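Local atomic coordinates of N-acetyl-beta-D glucosaminidase (Rhizomucor miehei CAU432, PDB entry 4ZM6), a protein that combines a family 3 beta-N-acetylglucosaminidase with a GCN5-related glucosamine N-acetyltransferase region that binds acetyl-CoA. Residues T109-V114 against L163-G168; T189-D194 against M272-E277; W565-D570 against L782-D787; K708-F713 against R755-N760. One frame throughout, in Å; residues are numbered along the deposited sequence.

Interaction 1: residues T109-V114 against L163-G168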
loop_
_atom_site.group_PDB
_atom_site.type_symbol
_atom_site.label_atom_id
_atom_site.label_comp_id
_atom_site.label_asym_id
_atom_site.label_seq_id
_atom_site.Cartn_x
_atom_site.Cartn_y
_atom_site.Cartn_z
ATOM N N THR A 109 4.658 16.959 9.698
ATOM C CA THR A 109 4.072 18.194 10.212
ATOM C C THR A 109 5.109 19.315 10.244
ATOM O O THR A 109 4.838 20.435 9.803
ATOM C CB THR A 109 3.482 17.996 11.621
ATOM O OG1 THR A 109 2.536 16.917 11.594
ATOM C CG2 THR A 109 2.796 19.275 12.106
ATOM N N ALA A 110 6.297 18.999 10.754
ATOM C CA ALA A 110 7.410 19.953 10.777
ATOM C C ALA A 110 7.718 20.482 9.372
ATOM O O ALA A 110 7.816 21.692 9.165
ATOM C CB ALA A 110 8.650 19.315 11.391
ATOM N N ALA A 111 7.855 19.577 8.408
ATOM C CA ALA A 111 8.102 19.983 7.030
ATOM C C ALA A 111 6.985 20.850 6.479
ATOM O O ALA A 111 7.253 21.819 5.774
ATOM C CB ALA A 111 8.278 18.771 6.141
ATOM N N ARG A 112 5.740 20.482 6.781
ATOM C CA ARG A 112 4.579 21.233 6.297
ATOM C C ARG A 112 4.690 22.661 6.787
ATOM O O ARG A 112 4.585 23.603 6.002
ATOM C CB ARG A 112 3.268 20.611 6.794
ATOM C CG ARG A 112 2.000 21.322 6.323
ATOM C CD ARG A 112 0.827 21.065 7.263
ATOM N NE ARG A 112 1.048 21.636 8.594
ATOM C CZ ARG A 112 0.294 21.391 9.668
ATOM N NH1 ARG A 112 -0.761 20.582 9.596
ATOM N NH2 ARG A 112 0.595 21.961 10.828
ATOM N N ASN A 113 4.926 22.804 8.087
ATOM C CA ASN A 113 5.077 24.117 8.701
ATOM C C ASN A 113 6.210 24.932 8.103
ATOM O O ASN A 113 6.065 26.136 7.891
ATOM C CB ASN A 113 5.255 23.979 10.211
ATOM C CG ASN A 113 3.984 23.518 10.896
ATOM O OD1 ASN A 113 2.877 23.772 10.412
ATOM N ND2 ASN A 113 4.132 22.833 12.018
ATOM N N VAL A 114 7.333 24.281 7.825
ATOM C CA VAL A 114 8.455 24.967 7.187
ATOM C C VAL A 114 8.013 25.567 5.855
ATOM O O VAL A 114 8.292 26.729 5.577
ATOM C CB VAL A 114 9.661 24.029 6.992
ATOM C CG1 VAL A 114 10.662 24.617 6.012
ATOM C CG2 VAL A 114 10.332 23.772 8.330
ATOM N N LEU A 163 4.703 15.423 -0.060
ATOM C CA LEU A 163 3.294 15.831 0.045
ATOM C C LEU A 163 3.108 16.968 1.036
ATOM O O LEU A 163 2.425 17.948 0.745
ATOM C CB LEU A 163 2.411 14.666 0.512
ATOM C CG LEU A 163 1.468 14.011 -0.496
ATOM C CD1 LEU A 163 2.218 13.124 -1.478
ATOM C CD2 LEU A 163 0.431 13.202 0.263
ATOM N N ALA A 164 3.708 16.814 2.213
ATOM C CA ALA A 164 3.540 17.763 3.302
ATOM C C ALA A 164 3.974 19.162 2.904
ATOM O O ALA A 164 3.322 20.138 3.268
ATOM C CB ALA A 164 4.321 17.302 4.521
ATOM N N GLN A 165 5.074 19.251 2.158
ATOM C CA GLN A 165 5.635 20.540 1.751
ATOM C C GLN A 165 4.857 21.153 0.593
ATOM O O GLN A 165 4.622 22.359 0.577
ATOM C CB GLN A 165 7.116 20.402 1.390
ATOM C CG GLN A 165 8.019 20.168 2.593
ATOM C CD GLN A 165 9.388 20.814 2.442
ATOM O OE1 GLN A 165 10.063 20.644 1.426
ATOM N NE2 GLN A 165 9.801 21.567 3.456
ATOM N N VAL A 166 4.460 20.325 -0.368
ATOM C CA VAL A 166 3.573 20.763 -1.446
ATOM C C VAL A 166 2.289 21.363 -0.861
ATOM O O VAL A 166 1.844 22.423 -1.291
ATOM C CB VAL A 166 3.221 19.602 -2.395
ATOM C CG1 VAL A 166 2.104 19.998 -3.353
ATOM C CG2 VAL A 166 4.459 19.160 -3.168
ATOM N N GLU A 167 1.700 20.684 0.119
ATOM C CA GLU A 167 0.595 21.261 0.878
ATOM C C GLU A 167 1.036 22.598 1.464
ATOM O O GLU A 167 0.471 23.636 1.142
ATOM C CB GLU A 167 0.119 20.311 1.996
ATOM C CG GLU A 167 -0.730 20.982 3.076
ATOM C CD GLU A 167 -1.468 20.004 3.975
ATOM O OE1 GLU A 167 -2.041 20.445 4.989
ATOM O OE2 GLU A 167 -1.488 18.796 3.682
ATOM N N GLY A 168 2.064 22.568 2.303
ATOM C CA GLY A 168 2.532 23.766 3.000
ATOM C C GLY A 168 2.726 24.978 2.106
ATOM O O GLY A 168 2.226 26.064 2.405
#

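Interaction 2: residues T189-D194 against M272-E277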
loop_
_atom_site.group_PDB
_atom_site.type_symbol
_atom_site.label_atom_id
_atom_site.label_comp_id
_atom_site.label_asym_id
_atom_site.label_seq_id
_atom_site.Cartn_x
_atom_site.Cartn_y
_atom_site.Cartn_z
ATOM N N THR A 189 26.755 11.156 -11.062
ATOM C CA THR A 189 26.994 12.221 -12.041
ATOM C C THR A 189 26.148 13.465 -11.745
ATOM O O THR A 189 24.964 13.360 -11.405
ATOM C CB THR A 189 26.690 11.736 -13.480
ATOM O OG1 THR A 189 27.410 10.524 -13.749
ATOM C CG2 THR A 189 27.072 12.796 -14.517
ATOM N N ASP A 190 26.772 14.634 -11.888
ATOM C CA ASP A 190 26.113 15.921 -11.666
ATOM C C ASP A 190 25.477 16.402 -12.972
ATOM O O ASP A 190 26.097 16.339 -14.037
ATOM C CB ASP A 190 27.133 16.948 -11.151
ATOM C CG ASP A 190 26.484 18.215 -10.599
ATOM O OD1 ASP A 190 25.365 18.570 -11.018
ATOM O OD2 ASP A 190 27.108 18.876 -9.743
ATOM N N SER A 191 24.240 16.888 -12.875
ATOM C CA SER A 191 23.473 17.349 -14.037
ATOM C C SER A 191 24.067 18.616 -14.669
ATOM O O SER A 191 23.971 18.815 -15.883
ATOM C CB SER A 191 22.015 17.614 -13.632
ATOM O OG SER A 191 21.130 17.436 -14.727
ATOM N N HIS A 192 24.669 19.467 -13.838
ATOM C CA HIS A 192 25.240 20.739 -14.294
ATOM C C HIS A 192 26.510 20.543 -15.131
ATOM O O HIS A 192 26.764 21.313 -16.061
ATOM C CB HIS A 192 25.561 21.655 -13.100
ATOM C CG HIS A 192 24.377 21.977 -12.236
ATOM N ND1 HIS A 192 24.097 21.291 -11.073
ATOM C CD2 HIS A 192 23.412 22.919 -12.358
ATOM C CE1 HIS A 192 23.006 21.791 -10.520
ATOM N NE2 HIS A 192 22.570 22.780 -11.280
ATOM N N LEU A 193 27.291 19.515 -14.796
ATOM C CA LEU A 193 28.584 19.259 -15.441
ATOM C C LEU A 193 28.463 18.316 -16.643
ATOM O O LEU A 193 28.836 18.682 -17.760
ATOM C CB LEU A 193 29.575 18.674 -14.424
ATOM C CG LEU A 193 29.723 19.421 -13.091
ATOM C CD1 LEU A 193 30.528 18.593 -12.099
ATOM C CD2 LEU A 193 30.355 20.792 -13.297
ATOM N N ASP A 194 27.935 17.114 -16.405
ATOM C CA ASP A 194 27.876 16.054 -17.421
ATOM C C ASP A 194 26.443 15.517 -17.570
ATOM O O ASP A 194 25.533 15.970 -16.876
ATOM C CB ASP A 194 28.838 14.922 -17.028
ATOM C CG ASP A 194 29.653 14.398 -18.203
ATOM O OD1 ASP A 194 29.112 14.295 -19.328
ATOM O OD2 ASP A 194 30.843 14.075 -17.988
ATOM N N MET A 272 21.855 24.263 -18.561
ATOM C CA MET A 272 22.791 23.309 -17.968
ATOM C C MET A 272 23.455 22.531 -19.097
ATOM O O MET A 272 22.898 22.415 -20.198
ATOM C CB MET A 272 22.069 22.354 -17.016
ATOM C CG MET A 272 21.431 23.040 -15.815
ATOM S SD MET A 272 20.051 22.112 -15.117
ATOM C CE MET A 272 20.901 20.991 -14.013
ATOM N N ASP A 273 24.645 22.004 -18.830
ATOM C CA ASP A 273 25.431 21.335 -19.870
ATOM C C ASP A 273 24.769 20.056 -20.391
ATOM O O ASP A 273 24.992 19.664 -21.537
ATOM C CB ASP A 273 26.853 21.029 -19.377
ATOM C CG ASP A 273 27.697 22.289 -19.184
ATOM O OD1 ASP A 273 27.500 23.277 -19.930
ATOM O OD2 ASP A 273 28.568 22.283 -18.288
ATOM N N ALA A 274 23.948 19.423 -19.557
ATOM C CA ALA A 274 23.221 18.214 -19.950
ATOM C C ALA A 274 22.310 18.415 -21.168
ATOM O O ALA A 274 22.039 17.461 -21.892
ATOM C CB ALA A 274 22.417 17.684 -18.772
ATOM N N VAL A 275 21.826 19.637 -21.381
ATOM C CA VAL A 275 21.040 19.947 -22.577
ATOM C C VAL A 275 21.694 20.991 -23.485
ATOM O O VAL A 275 21.363 21.056 -24.668
ATOM C CB VAL A 275 19.615 20.418 -22.216
ATOM C CG1 VAL A 275 19.588 21.913 -21.958
ATOM C CG2 VAL A 275 18.631 20.067 -23.323
ATOM N N LYS A 276 22.590 21.818 -22.943
ATOM C CA LYS A 276 23.297 22.819 -23.753
ATOM C C LYS A 276 24.415 22.182 -24.583
ATOM O O LYS A 276 24.712 22.647 -25.686
ATOM C CB LYS A 276 23.871 23.932 -22.867
ATOM C CG LYS A 276 24.592 25.043 -23.631
ATOM C CD LYS A 276 25.112 26.142 -22.715
ATOM C CE LYS A 276 26.227 25.638 -21.808
ATOM N NZ LYS A 276 26.884 26.739 -21.055
ATOM N N GLU A 277 25.032 21.127 -24.046
ATOM C CA GLU A 277 26.121 20.425 -24.732
ATOM C C GLU A 277 25.652 19.166 -25.479
ATOM O O GLU A 277 26.481 18.422 -26.004
ATOM C CB GLU A 277 27.235 20.059 -23.742
ATOM C CG GLU A 277 27.674 21.182 -22.806
ATOM C CD GLU A 277 28.210 22.407 -23.531
ATOM O OE1 GLU A 277 29.441 22.625 -23.516
ATOM O OE2 GLU A 277 27.405 23.159 -24.114
#

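Interaction 3: residues W565-D570 against L782-D787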
loop_
_atom_site.group_PDB
_atom_site.type_symbol
_atom_site.label_atom_id
_atom_site.label_comp_id
_atom_site.label_asym_id
_atom_site.label_seq_id
_atom_site.Cartn_x
_atom_site.Cartn_y
_atom_site.Cartn_z
ATOM N N TRP A 565 -12.949 11.941 33.799
ATOM C CA TRP A 565 -13.732 11.369 32.706
ATOM C C TRP A 565 -13.681 9.847 32.707
ATOM O O TRP A 565 -13.227 9.245 31.734
ATOM C CB TRP A 565 -13.199 11.853 31.358
ATOM C CG TRP A 565 -12.914 13.307 31.250
ATOM C CD1 TRP A 565 -11.780 13.947 31.649
ATOM C CD2 TRP A 565 -13.754 14.307 30.656
ATOM N NE1 TRP A 565 -11.867 15.285 31.361
ATOM C CE2 TRP A 565 -13.065 15.532 30.744
ATOM C CE3 TRP A 565 -15.025 14.286 30.070
ATOM C CZ2 TRP A 565 -13.600 16.726 30.270
ATOM C CZ3 TRP A 565 -15.557 15.478 29.595
ATOM C CH2 TRP A 565 -14.840 16.681 29.699
ATOM N N PRO A 566 -14.147 9.211 33.791
ATOM C CA PRO A 566 -14.197 7.747 33.787
ATOM C C PRO A 566 -15.117 7.235 32.675
ATOM O O PRO A 566 -16.210 7.779 32.490
ATOM C CB PRO A 566 -14.748 7.404 35.173
ATOM C CG PRO A 566 -15.420 8.650 35.653
ATOM C CD PRO A 566 -14.673 9.789 35.039
ATOM N N LEU A 567 -14.668 6.221 31.930
ATOM C CA LEU A 567 -15.388 5.760 30.734
ATOM C C LEU A 567 -15.186 4.267 30.477
ATOM O O LEU A 567 -14.084 3.844 30.134
ATOM C CB LEU A 567 -14.919 6.561 29.513
ATOM C CG LEU A 567 -15.784 6.474 28.254
ATOM C CD1 LEU A 567 -17.148 7.118 28.484
ATOM C CD2 LEU A 567 -15.096 7.121 27.062
ATOM N N ARG A 568 -16.254 3.479 30.618
ATOM C CA ARG A 568 -16.175 2.013 30.490
ATOM C C ARG A 568 -15.828 1.541 29.062
ATOM O O ARG A 568 -16.041 2.266 28.089
ATOM C CB ARG A 568 -17.490 1.370 30.960
ATOM N N LYS A 569 -15.307 0.318 28.958
ATOM C CA LYS A 569 -14.817 -0.248 27.692
ATOM C C LYS A 569 -15.800 -0.138 26.527
ATOM O O LYS A 569 -15.395 0.135 25.392
ATOM C CB LYS A 569 -14.433 -1.727 27.869
ATOM N N ASP A 570 -17.082 -0.363 26.801
ATOM C CA ASP A 570 -18.084 -0.397 25.732
ATOM C C ASP A 570 -18.381 0.986 25.149
ATOM O O ASP A 570 -18.692 1.102 23.961
ATOM C CB ASP A 570 -19.372 -1.109 26.180
ATOM C CG ASP A 570 -20.038 -0.446 27.370
ATOM O OD1 ASP A 570 -19.442 -0.465 28.472
ATOM O OD2 ASP A 570 -21.165 0.074 27.205
ATOM N N LEU A 782 -24.804 10.643 24.806
ATOM C CA LEU A 782 -24.332 10.674 26.173
ATOM C C LEU A 782 -23.563 9.400 26.457
ATOM O O LEU A 782 -24.127 8.310 26.432
ATOM C CB LEU A 782 -25.510 10.824 27.139
ATOM C CG LEU A 782 -25.214 10.773 28.640
ATOM C CD1 LEU A 782 -24.326 11.933 29.074
ATOM C CD2 LEU A 782 -26.513 10.780 29.429
ATOM N N ILE A 783 -22.265 9.545 26.703
ATOM C CA ILE A 783 -21.411 8.416 27.068
ATOM C C ILE A 783 -20.924 8.524 28.516
ATOM O O ILE A 783 -20.310 7.591 29.039
ATOM C CB ILE A 783 -20.199 8.286 26.115
ATOM C CG1 ILE A 783 -19.270 9.506 26.215
ATOM C CG2 ILE A 783 -20.669 8.113 24.680
ATOM C CD1 ILE A 783 -17.959 9.350 25.471
ATOM N N TRP A 784 -21.214 9.645 29.169
ATOM C CA TRP A 784 -20.661 9.928 30.486
ATOM C C TRP A 784 -21.596 9.420 31.581
ATOM O O TRP A 784 -21.992 10.174 32.472
ATOM C CB TRP A 784 -20.420 11.436 30.640
ATOM C CG TRP A 784 -19.594 12.029 29.540
ATOM C CD1 TRP A 784 -19.966 13.016 28.669
ATOM C CD2 TRP A 784 -18.261 11.665 29.186
ATOM N NE1 TRP A 784 -18.945 13.287 27.796
ATOM C CE2 TRP A 784 -17.884 12.472 28.093
ATOM C CE3 TRP A 784 -17.342 10.737 29.690
ATOM C CZ2 TRP A 784 -16.625 12.377 27.493
ATOM C CZ3 TRP A 784 -16.084 10.644 29.089
ATOM C CH2 TRP A 784 -15.744 11.457 28.002
ATOM N N THR A 785 -21.924 8.132 31.523
ATOM C CA THR A 785 -22.943 7.548 32.398
ATOM C C THR A 785 -22.379 6.943 33.685
ATOM O O THR A 785 -23.120 6.332 34.456
ATOM C CB THR A 785 -23.750 6.458 31.662
ATOM O OG1 THR A 785 -22.857 5.458 31.153
ATOM C CG2 THR A 785 -24.552 7.062 30.514
ATOM N N ASP A 786 -21.084 7.124 33.929
ATOM C CA ASP A 786 -20.455 6.639 35.157
ATOM C C ASP A 786 -21.148 7.256 36.372
ATOM O O ASP A 786 -21.620 8.391 36.308
ATOM C CB ASP A 786 -18.965 6.991 35.140
ATOM C CG ASP A 786 -18.221 6.458 36.338
ATOM O OD1 ASP A 786 -18.268 7.114 37.400
ATOM O OD2 ASP A 786 -17.573 5.397 36.211
ATOM N N ASP A 787 -21.200 6.517 37.476
ATOM C CA ASP A 787 -21.880 6.991 38.690
ATOM C C ASP A 787 -21.369 8.351 39.181
ATOM O O ASP A 787 -22.132 9.126 39.753
ATOM C CB ASP A 787 -21.754 5.969 39.824
ATOM C CG ASP A 787 -22.433 4.651 39.505
ATOM O OD1 ASP A 787 -22.578 4.323 38.304
ATOM O OD2 ASP A 787 -22.814 3.936 40.458
#

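Interaction 4: residues K708-F713 against R755-N760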
loop_
_atom_site.group_PDB
_atom_site.type_symbol
_atom_site.label_atom_id
_atom_site.label_comp_id
_atom_site.label_asym_id
_atom_site.label_seq_id
_atom_site.Cartn_x
_atom_site.Cartn_y
_atom_site.Cartn_z
ATOM N N LYS A 708 -50.659 30.419 25.252
ATOM C CA LYS A 708 -51.111 31.598 24.502
ATOM C C LYS A 708 -50.745 31.539 23.014
ATOM O O LYS A 708 -51.560 31.889 22.163
ATOM C CB LYS A 708 -50.559 32.889 25.121
ATOM C CG LYS A 708 -51.155 34.147 24.501
ATOM C CD LYS A 708 -51.011 35.375 25.388
ATOM C CE LYS A 708 -52.029 36.441 25.000
ATOM N NZ LYS A 708 -51.972 37.649 25.870
ATOM N N GLU A 709 -49.528 31.094 22.708
ATOM C CA GLU A 709 -49.070 30.984 21.320
ATOM C C GLU A 709 -49.682 29.790 20.570
ATOM O O GLU A 709 -49.536 29.686 19.344
ATOM C CB GLU A 709 -47.539 30.903 21.269
ATOM C CG GLU A 709 -46.820 32.151 21.777
ATOM C CD GLU A 709 -46.900 33.340 20.830
ATOM O OE1 GLU A 709 -47.465 33.202 19.722
ATOM O OE2 GLU A 709 -46.389 34.421 21.201
ATOM N N LYS A 710 -50.361 28.904 21.308
ATOM C CA LYS A 710 -51.008 27.705 20.752
ATOM C C LYS A 710 -49.995 26.775 20.084
ATOM O O LYS A 710 -50.157 26.359 18.938
ATOM C CB LYS A 710 -52.141 28.067 19.780
ATOM C CG LYS A 710 -53.199 28.992 20.367
ATOM C CD LYS A 710 -54.613 28.617 19.933
ATOM C CE LYS A 710 -54.774 28.511 18.421
ATOM N NZ LYS A 710 -54.254 29.704 17.695
ATOM N N ILE A 711 -48.946 26.463 20.829
ATOM C CA ILE A 711 -47.875 25.613 20.343
ATOM C C ILE A 711 -48.138 24.170 20.766
ATOM O O ILE A 711 -48.504 23.908 21.914
ATOM C CB ILE A 711 -46.516 26.073 20.918
ATOM C CG1 ILE A 711 -46.255 27.554 20.588
ATOM C CG2 ILE A 711 -45.379 25.182 20.426
ATOM C CD1 ILE A 711 -45.991 27.854 19.128
ATOM N N TRP A 712 -47.942 23.241 19.835
ATOM C CA TRP A 712 -48.068 21.813 20.107
ATOM C C TRP A 712 -46.696 21.147 20.099
ATOM O O TRP A 712 -45.922 21.346 19.171
ATOM C CB TRP A 712 -48.942 21.165 19.041
ATOM C CG TRP A 712 -49.179 19.697 19.249
ATOM C CD1 TRP A 712 -50.219 19.128 19.917
ATOM C CD2 TRP A 712 -48.365 18.612 18.774
ATOM N NE1 TRP A 712 -50.109 17.761 19.888
ATOM C CE2 TRP A 712 -48.980 17.416 19.196
ATOM C CE3 TRP A 712 -47.176 18.537 18.033
ATOM C CZ2 TRP A 712 -48.449 16.154 18.906
ATOM C CZ3 TRP A 712 -46.647 17.280 17.744
ATOM C CH2 TRP A 712 -47.286 16.107 18.181
ATOM N N PHE A 713 -46.411 20.340 21.116
ATOM C CA PHE A 713 -45.190 19.532 21.148
ATOM C C PHE A 713 -45.503 18.052 21.000
ATOM O O PHE A 713 -46.596 17.608 21.341
ATOM C CB PHE A 713 -44.434 19.758 22.454
ATOM C CG PHE A 713 -44.023 21.179 22.665
ATOM C CD1 PHE A 713 -43.213 21.823 21.736
ATOM C CD2 PHE A 713 -44.444 21.879 23.784
ATOM C CE1 PHE A 713 -42.830 23.139 21.924
ATOM C CE2 PHE A 713 -44.062 23.193 23.983
ATOM C CZ PHE A 713 -43.253 23.826 23.053
ATOM N N ARG A 755 -45.172 22.172 16.775
ATOM C CA ARG A 755 -46.089 22.443 15.658
ATOM C C ARG A 755 -47.067 23.553 16.015
ATOM O O ARG A 755 -47.354 23.788 17.190
ATOM C CB ARG A 755 -46.883 21.193 15.284
ATOM C CG ARG A 755 -46.060 20.088 14.654
ATOM C CD ARG A 755 -46.926 18.884 14.313
ATOM N NE ARG A 755 -46.647 18.379 12.964
ATOM C CZ ARG A 755 -46.021 17.238 12.673
ATOM N NH1 ARG A 755 -45.840 16.911 11.403
ATOM N NH2 ARG A 755 -45.582 16.416 13.627
ATOM N N GLN A 756 -47.586 24.228 14.994
ATOM C CA GLN A 756 -48.563 25.284 15.208
ATOM C C GLN A 756 -49.919 24.662 15.489
ATOM O O GLN A 756 -50.355 23.770 14.763
ATOM C CB GLN A 756 -48.657 26.201 13.982
ATOM C CG GLN A 756 -49.540 27.428 14.184
ATOM C CD GLN A 756 -49.131 28.258 15.388
ATOM O OE1 GLN A 756 -49.931 28.522 16.289
ATOM N NE2 GLN A 756 -47.869 28.654 15.417
ATOM N N ASP A 757 -50.572 25.128 16.552
ATOM C CA ASP A 757 -51.944 24.723 16.904
ATOM C C ASP A 757 -52.043 23.305 17.462
ATOM O O ASP A 757 -52.397 23.120 18.628
ATOM C CB ASP A 757 -52.906 24.874 15.711
ATOM C CG ASP A 757 -52.885 26.263 15.111
ATOM O OD1 ASP A 757 -52.785 27.247 15.877
ATOM O OD2 ASP A 757 -52.966 26.365 13.869
ATOM N N ASP A 758 -51.750 22.309 16.630
ATOM C CA ASP A 758 -51.963 20.915 17.006
ATOM C C ASP A 758 -51.021 19.944 16.274
ATOM O O ASP A 758 -50.121 20.363 15.541
ATOM C CB ASP A 758 -53.435 20.548 16.769
ATOM C CG ASP A 758 -53.851 20.675 15.311
ATOM O OD1 ASP A 758 -53.017 20.432 14.410
ATOM O OD2 ASP A 758 -55.032 21.009 15.069
ATOM N N GLU A 759 -51.251 18.648 16.476
ATOM C CA GLU A 759 -50.428 17.586 15.894
ATOM C C GLU A 759 -50.351 17.564 14.365
ATOM O O GLU A 759 -49.546 16.814 13.814
ATOM C CB GLU A 759 -50.922 16.221 16.381
ATOM C CG GLU A 759 -52.281 15.801 15.826
ATOM C CD GLU A 759 -52.802 14.519 16.443
ATOM O OE1 GLU A 759 -52.129 13.962 17.327
ATOM O OE2 GLU A 759 -53.885 14.062 16.036
ATOM N N ASN A 760 -51.183 18.349 13.682
ATOM C CA ASN A 760 -51.125 18.440 12.216
ATOM C C ASN A 760 -50.516 19.731 11.676
ATOM O O ASN A 760 -50.325 19.860 10.469
ATOM C CB ASN A 760 -52.522 18.264 11.626
ATOM C CG ASN A 760 -53.061 16.868 11.825
ATOM O OD1 ASN A 760 -54.136 16.682 12.387
ATOM N ND2 ASN A 760 -52.308 15.874 11.371
#

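Interaction 1: residues T109-V114 against L163-G168
Arg112 lays its aliphatic chain against helix 155-171, with Ala164 and Gly168 beneath it and Glu167 beside it. CG lies anti to the backbone N (chi1 -179°), which puts Arg112 CG 3.5 Å from Ala164 O. Further out, Arg112 CD lies 3.7 Å from Glu167 OE1, the two side chains running obliquely. The chain bends at chi3, turning NE aside, and the guanidinium beyond it bonds to its own helix: Arg112 NH2 donates to Asn113 OD1 at 2.9 Å, in the guanidinium plane, while Thr109 CG2 covers one face.

Gln165 reaches across elsewhere: its CG rests on Ala111 CB at 3.8 Å, and Gln165 NE2 makes a weak but fairly straight bond to Ala111 O (3.5 Å, 163° at the hydrogen); its OE1 is engaged by Tyr151. With alanine at 111 and 164 and glycine at 168, the helices can approach closely: the two short axes come within 7.3 Å with their N-to-C directions 29° apart, and Gly168 CA sits 3.6 Å from Arg112 O.

Glu167 has its salt bridges elsewhere, to Arg171 and to Arg640 of helix 627-642, while Thr109 OG1 bonds to Asp633 and Asn113 ND2 to the backbone O of Lys677. The helix pair of the glycosidase barrel domain thus also faces the acetyltransferase region. With Arg112 NH1 and Glu167 OE1 4.8 Å apart, their charges probably attract without a direct bridge; the aliphatic part of Arg112 and the Ala/Gly positions pack on each other and on backbone carbonyls, and the weak Gln165 bond is the only hydrogen bond between the segments.

Interaction 2: residues T189-D194 against M272-E277
Met272 sets its terminal methyl over one face of the His192 ring, and this is the tight part of the contact. Met272 CE lies 3.8 Å from the ring centroid of His192 and 22° off the ring normal, a CH-pi contact displaced toward the rim. The bend at chi3 (85°) places CE there, and the same methyl touches Ser191 CB at 3.6 Å. Ala274 CB packs on Ser191 O at 3.5 Å.

The ring is also bonded locally. His192 ND1 donates to Asp190 OD1 at 3.0 Å on the syn side of the carboxylate, and His192 N meets that oxygen at 3.0 Å from above the carboxylate plane, closing an Asx turn. Asp190, Ser191 and His192 form the Asp-Ser-His end of the Lys-His-Phe-Pro-Gly-His-Gly...Asp-Ser-His signature of family 3 N-acetylglucosaminidases, in a loop of the barrel domain. Met272 is the N-cap residue of the short helix 273-276.

Toward solvent the contact thins. No hydrogen bond spans the segments: the Asp273 carboxylate comes up to His192 O (Asp273 OD2 at 3.0 Å), but both are acceptors. The exposed Leu193 and Asp194 start their side chains away from the helix, meeting it through backbone carbonyls.

Interaction 3: residues W565-D570 against L782-D787
Trp565 and Trp784 both hold CG anti to the carbonyl carbon (chi1 -46° and -53°), and the turn of each ring about CB-CG then brings the six-membered rings together. Trp565 CE3 stands over one face of the Trp784 ring, toward its rim, and comes within 3.6 Å of Trp784 CH2. The six-membered rings of Trp565 and Trp784 have centroids 5.0 Å apart and planes at 58°, so the pair is neither a parallel stack nor a T-shaped one. On the opposite face of Trp784, Ile783 places CG1 over the centre, 3.7 Å above the ring plane, leaving the indole between a ring and an aliphatic branch.

Leu567 adds a second apolar junction: its CD1 touches Trp784 CZ3 at 3.7 Å and Ile783 CD1 at 3.8 Å, and it approaches both side chains obliquely. Toward the surface Pro566 meets Asp786 at about a right angle, Pro566 CG lying 3.6 Å from Asp786 CG; the carboxylate's bond goes to Lys788 N. Trp784 is also the centre of an inverse gamma turn, which folds the loop where the indole projects.

Trp557 of helix 546-561 touches both Leu567 and Trp784, Trp850 and Tyr832 meet the Trp784 ring, and Arg851 forms a cation-pi pair with Trp565. The two segments belong to the successive N-acetyltransferase ranges, with the Trp565 side chain about 8 Å from bound acetyl-CoA. With no hydrogen bond across it, this junction probably relies, between these segments, on van der Waals contact and burial of aromatic and aliphatic surface.

Interaction 4: residues K708-F713 against R755-N760
Trp712 and Arg755 form the backbone core of this contact, an antiparallel hydrogen-bonded pair. Trp712 N donates to Arg755 O at 2.8 Å and nearly straight (171°), and Arg755 N returns a bond to Trp712 O at 2.6 Å. Ile711 and Gln756 follow as a non-hydrogen-bonded pair. Beyond them Asp757 N bonds to Lys710 O at 2.7 Å, approaching almost head-on to the carbonyl though bent at the hydrogen (138°). Lys710 itself has positive phi and ends the preceding helix in a Schellman motif, so Lys710 links the helix to strand 711-715.

The aromatic contacts centre on Trp712. Its CG is anti to the backbone N (chi1 -178°), and one indole face is covered by the turn after strand 751-756: Glu759 CA sits 3.7 Å from the centroid of the Trp712 six-membered ring as a CH-pi contact, and Asp758 C lies nearer the rim. Arg755 runs beside the indole, pointing the same way, with Arg755 CD 3.7 Å from Trp712 CE3.

Among polar contacts, Lys710 NZ and Asp757 OD1 form a salt bridge at 3.4 Å whose hydrogen bond is weak. Asp758 OD1 accepts from Asn760 N at 2.9 Å, an Asx turn that shapes the bend lying over Trp712. Arg755 NE bonds to Gly761 O, and its NH1 pairs with Glu723.

Strand 751-756 lies between 711-715 and 763-771 in the sheet. Ile711 and Gln756 share the face toward Ile764, where Ile711 also touches Met706 of helix 700-709; Trp712 and Arg755 occupy the other face.

In the fold
Interactions 1 and 2 follow one another along the chain and both close before interaction 3 opens; interaction 4 lies between the two segments of interaction 3. Interactions 1 and 2 share the family 3 N-terminal domain, their centres about 30 Å apart, yet interaction 1 sits about 3 Å from the centre of the chain and interaction 2 about 33 Å. The centres of interactions 1 and 3 are about 38 Å apart, those of 3 and 4 about 37 Å, and those of 2 and 4 about 83 Å. Interaction 1 faces the first acetyltransferase range from the glycosidase side, interaction 3 joins the two acetyltransferase ranges, and interactions 2 and 4 lie within single domains.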